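Local coordinates for sensory box/GGDEF family protein (Caulobacter crescentus, PDB 4YME) that probably senses signals at the cell membrane and makes or breaks down cyclic di-GMP, the GGDEF domain in this chain being of the synthesising kind, at residues V61-R66 / L121-S126; V87-G92 / A100-R105. One frame throughout, in Å; residues are numbered along the deposited sequence.

Interaction 1: residues V61-R66 / L121-S126; sequences VETARR and LAMGSS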
ATOM      1  N   VAL A  61     -11.310  -2.643   5.514  1.00 15.68           N
ATOM      2  CA  VAL A  61     -10.968  -3.119   6.855  1.00 15.67           C
ATOM      3  C   VAL A  61     -10.175  -4.401   6.784  1.00 15.30           C
ATOM      4  O   VAL A  61      -9.165  -4.567   7.465  1.00 14.94           O
ATOM      5  CB  VAL A  61     -12.266  -3.296   7.684  1.00 16.69           C
ATOM      6  CG1 VAL A  61     -12.013  -4.093   8.919  1.00 17.34           C
ATOM      7  CG2 VAL A  61     -12.777  -1.872   8.037  1.00 17.28           C
ATOM      8  N   GLU A  62     -10.572  -5.295   5.889  1.00 15.23           N
ATOM      9  CA  GLU A  62      -9.844  -6.559   5.790  1.00 16.03           C
ATOM     10  C   GLU A  62      -8.472  -6.329   5.122  1.00 15.26           C
ATOM     11  O   GLU A  62      -7.502  -6.947   5.520  1.00 15.24           O
ATOM     12  CB  GLU A  62     -10.658  -7.562   5.008  1.00 17.11           C
ATOM     13  CG  GLU A  62      -9.969  -8.889   4.784  1.00 18.36           C
ATOM     14  CD  GLU A  62      -9.638  -9.673   5.979  1.00 20.66           C
ATOM     15  OE1 GLU A  62     -10.070  -9.374   7.118  1.00 20.77           O
ATOM     16  OE2 GLU A  62      -8.812 -10.612   5.895  1.00 23.71           O
ATOM     17  N   THR A  63      -8.395  -5.452   4.128  1.00 14.72           N
ATOM     18  CA  THR A  63      -7.095  -5.127   3.498  1.00 15.03           C
ATOM     19  C   THR A  63      -6.157  -4.636   4.569  1.00 14.97           C
ATOM     20  O   THR A  63      -5.017  -5.040   4.624  1.00 15.46           O
ATOM     21  CB  THR A  63      -7.276  -4.068   2.405  1.00 14.83           C
ATOM     22  OG1 THR A  63      -8.091  -4.649   1.346  1.00 16.09           O
ATOM     23  CG2 THR A  63      -5.954  -3.630   1.792  1.00 15.13           C
ATOM     24  N   ALA A  64      -6.642  -3.711   5.409  1.00 14.46           N
ATOM     25  CA  ALA A  64      -5.816  -3.159   6.466  1.00 14.21           C
ATOM     26  C   ALA A  64      -5.373  -4.197   7.459  1.00 15.10           C
ATOM     27  O   ALA A  64      -4.230  -4.170   7.901  1.00 16.00           O
ATOM     28  CB  ALA A  64      -6.543  -2.066   7.143  1.00 14.48           C
ATOM     29  N   ARG A  65      -6.278  -5.085   7.842  1.00 15.58           N
ATOM     30  CA  ARG A  65      -5.905  -6.178   8.744  1.00 17.13           C
ATOM     31  C   ARG A  65      -4.779  -7.039   8.169  1.00 16.88           C
ATOM     32  O   ARG A  65      -3.796  -7.328   8.863  1.00 17.66           O
ATOM     33  CB  ARG A  65      -7.127  -7.048   9.073  1.00 18.37           C
ATOM     34  CG  ARG A  65      -6.802  -8.132  10.080  1.00 19.59           C
ATOM     35  CD  ARG A  65      -7.872  -9.168  10.146  1.00 21.77           C
ATOM     36  NE  ARG A  65      -7.866 -10.044   8.960  1.00 24.14           N
ATOM     37  CZ  ARG A  65      -6.991 -11.029   8.749  1.00 25.61           C
ATOM     38  NH1 ARG A  65      -6.013 -11.294   9.605  1.00 30.61           N
ATOM     39  NH2 ARG A  65      -7.079 -11.744   7.649  1.00 27.91           N
ATOM     40  N   ARG A  66      -4.886  -7.392   6.877  1.00 16.16           N
ATOM     41  CA  ARG A  66      -3.872  -8.151   6.183  1.00 16.90           C
ATOM     42  C   ARG A  66      -2.551  -7.384   6.121  1.00 17.97           C
ATOM     43  O   ARG A  66      -1.466  -7.912   6.419  1.00 18.35           O
ATOM     44  CB  ARG A  66      -4.354  -8.593   4.799  1.00 16.50           C
ATOM     45  CG  ARG A  66      -5.541  -9.535   4.886  1.00 17.22           C
ATOM     46  CD  ARG A  66      -5.982 -10.057   3.500  1.00 17.61           C
ATOM     47  NE  ARG A  66      -7.272 -10.717   3.554  1.00 17.43           N
ATOM     48  CZ  ARG A  66      -7.942 -11.150   2.505  1.00 18.24           C
ATOM     49  NH1 ARG A  66      -7.394 -11.109   1.290  1.00 19.25           N
ATOM     50  NH2 ARG A  66      -9.147 -11.683   2.692  1.00 17.75           N
ATOM     51  N   LEU A 121     -16.894 -11.385  -0.962  1.00 24.59           N
ATOM     52  CA  LEU A 121     -16.587 -10.274  -1.819  1.00 23.21           C
ATOM     53  C   LEU A 121     -15.212 -10.487  -2.455  1.00 22.02           C
ATOM     54  O   LEU A 121     -14.241 -10.925  -1.779  1.00 21.24           O
ATOM     55  CB  LEU A 121     -16.569  -9.001  -1.027  1.00 23.83           C
ATOM     56  CG  LEU A 121     -17.856  -8.611  -0.306  1.00 24.27           C
ATOM     57  CD1 LEU A 121     -17.529  -7.333   0.446  1.00 24.67           C
ATOM     58  CD2 LEU A 121     -18.931  -8.394  -1.273  1.00 25.99           C
ATOM     59  N   ALA A 122     -15.172 -10.259  -3.776  1.00 21.08           N
ATOM     60  CA  ALA A 122     -13.928 -10.358  -4.568  1.00 22.48           C
ATOM     61  C   ALA A 122     -12.895  -9.349  -4.138  1.00 22.12           C
ATOM     62  O   ALA A 122     -13.125  -8.146  -4.008  1.00 22.07           O
ATOM     63  CB  ALA A 122     -14.235 -10.182  -6.003  1.00 21.80           C
HETATM   64  N   MSE A 123     -11.720  -9.888  -3.817  1.00 25.73           N
HETATM   65  CA  MSE A 123     -10.570  -9.028  -3.490  0.60 25.36           C
HETATM   66  C   MSE A 123      -9.672  -9.070  -4.764  1.00 26.04           C
HETATM   67  O   MSE A 123     -10.187  -9.126  -5.876  1.00 32.71           O
HETATM   68  CB  MSE A 123      -9.909  -9.412  -2.142  0.60 23.13           C
HETATM   69  CG  MSE A 123     -10.708  -9.145  -0.850  0.60 22.17           C
HETATM   70 SE   MSE A 123     -10.321  -7.533   0.276  0.40 19.86          SE
HETATM   71  CE  MSE A 123      -8.459  -7.871   0.714  0.60 21.64           C
ATOM     72  N   GLY A 124      -8.348  -9.022  -4.642  1.00 24.43           N
ATOM     73  CA  GLY A 124      -7.465  -8.850  -5.773  1.00 23.59           C
ATOM     74  C   GLY A 124      -6.981  -7.415  -5.764  1.00 21.83           C
ATOM     75  O   GLY A 124      -7.748  -6.514  -5.546  1.00 22.51           O
ATOM     76  N   SER A 125      -5.708  -7.226  -6.033  1.00 21.10           N
ATOM     77  CA  SER A 125      -5.109  -5.897  -6.011  1.00 21.10           C
ATOM     78  C   SER A 125      -4.143  -5.696  -7.170  1.00 20.32           C
ATOM     79  O   SER A 125      -3.680  -6.681  -7.798  1.00 23.10           O
ATOM     80  CB  SER A 125      -4.327  -5.772  -4.725  1.00 21.74           C
ATOM     81  OG  SER A 125      -3.243  -6.699  -4.657  1.00 23.47           O
ATOM     82  N   SER A 126      -3.823  -4.438  -7.412  1.00 19.21           N
ATOM     83  CA  SER A 126      -2.783  -4.023  -8.326  1.00 19.56           C
ATOM     84  C   SER A 126      -1.829  -3.139  -7.589  1.00 18.90           C
ATOM     85  O   SER A 126      -2.246  -2.502  -6.610  1.00 17.87           O
ATOM     86  CB  SER A 126      -3.389  -3.259  -9.475  1.00 21.83           C
ATOM     87  OG  SER A 126      -4.247  -4.080 -10.250  1.00 22.91           O
TER
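The guanidinium of Arg66 carries the CE methyl of Met123, a selenomethionine, over one face, 3.4 Å above its plane and displaced toward the rim. At the edge of the same group lies Glu62 OE2, nearly in plane. Within the face contact the methyl comes closest to the NH1 branch, with Met123 CE 3.5 Å from Arg66 NH1. The second flat group, the guanidinium of Arg65, meets the carboxylate of Glu62 edge-on and grips it side-on, NE bonding to OE1 and NH2 to OE2. The latter bond, from Arg65 NH2 to Glu62 OE2, is 2.7 Å long and uses the syn side of the oxygen. On the anti side of that oxygen comes Arg66 NE, at 2.8 Å from Glu62 OE2. One carboxylate thus holds two arginines, while Arg66 NH1 and NH2 bond to backbone carbonyls of Met109, Ala112 and Pro113, which should fix the guanidinium plane beneath the methyl.

Met123 reaches the helix by bending at both chi2 (-100°) and chi3 (-60°), which brings CE against both Arg66 NH1 and Thr63 OG1. Met123 is modelled in two conformers; its contacts here, including the short one of CE to Thr63 OG1, belong to one of them and are to that extent uncertain. The Thr63 hydroxyl is hydrogen-bonded to the carbonyl of Leu59, one turn back. Val114 and Leu59 pack against Met123 as well. The contact is the helix 53-70 of the ferredoxin-like GGDEF fold packed against the connection that leads from the small hairpin 114-121 into edge strand 125-131.

Interaction 2: residues V87-G92 / A100-R105; sequences VVQIAG and AELAGR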
ATOM      1  N   VAL A  87       2.379   1.172   1.116  1.00 14.76           N
ATOM      2  CA  VAL A  87       3.312   0.522   2.026  1.00 14.60           C
ATOM      3  C   VAL A  87       4.677   1.089   1.774  1.00 15.09           C
ATOM      4  O   VAL A  87       5.127   1.214   0.625  1.00 16.30           O
ATOM      5  CB  VAL A  87       3.336  -1.011   1.832  1.00 15.45           C
ATOM      6  CG1 VAL A  87       4.477  -1.613   2.596  1.00 17.40           C
ATOM      7  CG2 VAL A  87       1.980  -1.620   2.204  1.00 15.98           C
ATOM      8  N   VAL A  88       5.341   1.501   2.846  1.00 13.57           N
ATOM      9  CA  VAL A  88       6.727   1.926   2.794  1.00 14.53           C
ATOM     10  C   VAL A  88       7.599   0.863   3.401  1.00 14.91           C
ATOM     11  O   VAL A  88       7.428   0.499   4.558  1.00 14.74           O
ATOM     12  CB  VAL A  88       6.928   3.299   3.481  1.00 14.20           C
ATOM     13  CG1 VAL A  88       8.406   3.671   3.480  1.00 15.47           C
ATOM     14  CG2 VAL A  88       6.061   4.374   2.876  1.00 15.57           C
ATOM     15  N   GLN A  89       8.530   0.354   2.584  1.00 15.26           N
ATOM     16  CA  GLN A  89       9.432  -0.719   2.991  1.00 16.12           C
ATOM     17  C   GLN A  89      10.821  -0.142   3.247  1.00 16.41           C
ATOM     18  O   GLN A  89      11.412   0.477   2.386  1.00 16.46           O
ATOM     19  CB  GLN A  89       9.552  -1.731   1.853  1.00 18.34           C
ATOM     20  CG  GLN A  89      10.455  -2.875   2.252  1.00 20.60           C
ATOM     21  CD  GLN A  89      10.864  -3.711   1.031  1.00 20.56           C
ATOM     22  OE1 GLN A  89      11.248  -3.166  -0.030  1.00 23.29           O
ATOM     23  NE2 GLN A  89      10.793  -4.991   1.187  1.00 23.45           N
ATOM     24  N   ILE A  90      11.316  -0.373   4.468  1.00 16.44           N
ATOM     25  CA  ILE A  90      12.716  -0.147   4.807  1.00 17.32           C
ATOM     26  C   ILE A  90      13.348  -1.510   5.032  1.00 18.86           C
ATOM     27  O   ILE A  90      12.901  -2.283   5.864  1.00 19.04           O
ATOM     28  CB  ILE A  90      12.865   0.705   6.063  1.00 17.17           C
ATOM     29  CG1 ILE A  90      12.344   2.115   5.856  1.00 18.12           C
ATOM     30  CG2 ILE A  90      14.343   0.804   6.448  1.00 18.01           C
ATOM     31  CD1 ILE A  90      12.209   2.994   7.109  1.00 19.75           C
ATOM     32  N   ALA A  91      14.424  -1.770   4.304  1.00 22.31           N
ATOM     33  CA  ALA A  91      15.012  -3.120   4.311  1.00 24.24           C
ATOM     34  C   ALA A  91      16.480  -3.059   3.934  1.00 28.52           C
ATOM     35  O   ALA A  91      17.050  -1.997   3.896  1.00 25.84           O
ATOM     36  CB  ALA A  91      14.253  -4.012   3.356  1.00 24.50           C
ATOM     37  N   GLY A  92      17.083  -4.223   3.672  1.00 37.52           N
ATOM     38  CA  GLY A  92      18.524  -4.308   3.305  1.00 42.48           C
ATOM     39  C   GLY A  92      18.776  -4.642   1.849  1.00 49.67           C
ATOM     40  O   GLY A  92      17.929  -4.393   0.973  1.00 52.84           O
ATOM     41  N   ALA A 100      10.578  -6.073  -4.887  1.00 28.67           N
ATOM     42  CA  ALA A 100       9.800  -7.029  -5.705  1.00 29.22           C
ATOM     43  C   ALA A 100       9.306  -8.214  -4.864  1.00 28.76           C
ATOM     44  O   ALA A 100       8.171  -8.700  -5.070  1.00 30.47           O
ATOM     45  CB  ALA A 100      10.666  -7.546  -6.878  1.00 30.36           C
ATOM     46  N   GLU A 101      10.110  -8.671  -3.903  1.00 28.06           N
ATOM     47  CA  GLU A 101       9.724  -9.815  -3.081  1.00 29.89           C
ATOM     48  C   GLU A 101       8.519  -9.482  -2.160  1.00 27.15           C
ATOM     49  O   GLU A 101       7.568 -10.269  -1.989  1.00 26.80           O
ATOM     50  CB  GLU A 101      10.885 -10.317  -2.255  1.00 34.97           C
ATOM     51  CG  GLU A 101      10.577 -11.671  -1.555  1.00 39.63           C
ATOM     52  CD  GLU A 101       9.984 -11.561  -0.140  1.00 42.42           C
ATOM     53  OE1 GLU A 101      10.036 -10.475   0.484  1.00 47.06           O
ATOM     54  OE2 GLU A 101       9.461 -12.590   0.371  1.00 46.97           O
ATOM     55  N   LEU A 102       8.582  -8.323  -1.536  1.00 23.77           N
ATOM     56  CA  LEU A 102       7.460  -7.919  -0.735  1.00 22.59           C
ATOM     57  C   LEU A 102       6.244  -7.680  -1.606  1.00 21.82           C
ATOM     58  O   LEU A 102       5.139  -8.041  -1.203  1.00 22.39           O
ATOM     59  CB  LEU A 102       7.827  -6.630  -0.003  1.00 22.30           C
ATOM     60  CG  LEU A 102       6.667  -5.970   0.769  1.00 22.17           C
ATOM     61  CD1 LEU A 102       6.072  -6.824   1.847  1.00 21.84           C
ATOM     62  CD2 LEU A 102       7.186  -4.588   1.285  1.00 22.57           C
ATOM     63  N   ALA A 103       6.417  -7.027  -2.752  1.00 21.06           N
ATOM     64  CA  ALA A 103       5.290  -6.761  -3.677  1.00 21.68           C
ATOM     65  C   ALA A 103       4.541  -8.061  -4.001  1.00 22.50           C
ATOM     66  O   ALA A 103       3.294  -8.138  -4.023  1.00 21.03           O
ATOM     67  CB  ALA A 103       5.772  -6.091  -4.976  1.00 23.22           C
ATOM     68  N   GLY A 104       5.306  -9.092  -4.298  1.00 22.46           N
ATOM     69  CA  GLY A 104       4.697 -10.373  -4.615  1.00 23.07           C
ATOM     70  C   GLY A 104       3.890 -10.901  -3.450  1.00 22.56           C
ATOM     71  O   GLY A 104       2.763 -11.389  -3.646  1.00 23.77           O
ATOM     72  N   ARG A 105       4.427 -10.779  -2.234  1.00 23.37           N
ATOM     73  CA  ARG A 105       3.743 -11.276  -1.053  1.00 24.79           C
ATOM     74  C   ARG A 105       2.448 -10.485  -0.803  1.00 21.91           C
ATOM     75  O   ARG A 105       1.431 -11.050  -0.437  1.00 21.58           O
ATOM     76  CB  ARG A 105       4.640 -11.246   0.173  1.00 27.92           C
ATOM     77  CG  ARG A 105       5.608 -12.409   0.246  1.00 33.32           C
ATOM     78  CD  ARG A 105       6.384 -12.424   1.587  1.00 37.31           C
ATOM     79  NE  ARG A 105       7.375 -11.355   1.674  1.00 39.38           N
ATOM     80  CZ  ARG A 105       7.400 -10.353   2.553  1.00 42.51           C
ATOM     81  NH1 ARG A 105       6.438 -10.181   3.473  1.00 44.50           N
ATOM     82  NH2 ARG A 105       8.429  -9.489   2.488  1.00 42.82           N
TER
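Gln89 and Leu102 approach from opposite directions, the glutamine from strand 84-91 and the leucine from helix 95-109, and their side chains overlap along most of the glutamine's length. Gln89 leaves the strand with CG trans to the backbone N (chi1 -179°) and stays extended through chi2, a conformation that carries its amide out to the helix. The CD2 methyl of Leu102 rests alongside this chain, 3.8 Å from Gln89 CB and about as far from CG and CD. At the far end Gln89 NE2 lies 3.6 Å from Leu102 CB. NE2 donates a hydrogen bond to the carbonyl O of Val98, in the same helix. With an alanine in place of Gln89, the Val98 carbonyl would probably lose this donor and a gap would open beside the CD2 methyl of Leu102.

Leu102 also sets CG trans to its backbone N, and chi2 of 61° directs CD2 to the strand. The same methyl reaches the next inward-facing residue, with Leu102 CD2 4.2 Å from Val87 CG1. Val88, between the two, points the other way, toward helix 13-30.

On the exposed side of the helix, Arg105 folds back over one turn to grip Glu101 side-on. Its NH2 lies 2.8 Å from Glu101 OE1, on the syn side, while NE meets OE2 from above the carboxylate plane, at 2.8 Å from Glu101 OE2. Leu102 also touches Ile37 of the neighbouring strand 33-41. The buried apolar layer, with one hydrogen-bonded glutamine set in it, packs helix 95-109 on one face of the four-stranded antiparallel sheet, as in the ferredoxin-like fold of GGDEF domains.

Interactions 1 and 2 both reach the four-stranded antiparallel sheet, with centres about 17 Å apart and nearest atoms about 7 Å apart, so that they do not touch. Helix 53-70 supplies one segment and the approach to edge strand 125-131 the other in interaction 1; interaction 2 joins strand 84-91 to helix 95-109. Along the chain the order is 61-66, 87-92, 100-105, 121-126, which places the short-range strand-to-helix contact wholly between the two segments of the longer-range one. Carbonyls at the end of helix 95-109 and just beyond it bind Arg66, linking the two regions. Together they join two helices to the sheet and to the connection entering its edge strand, within a single GGDEF domain.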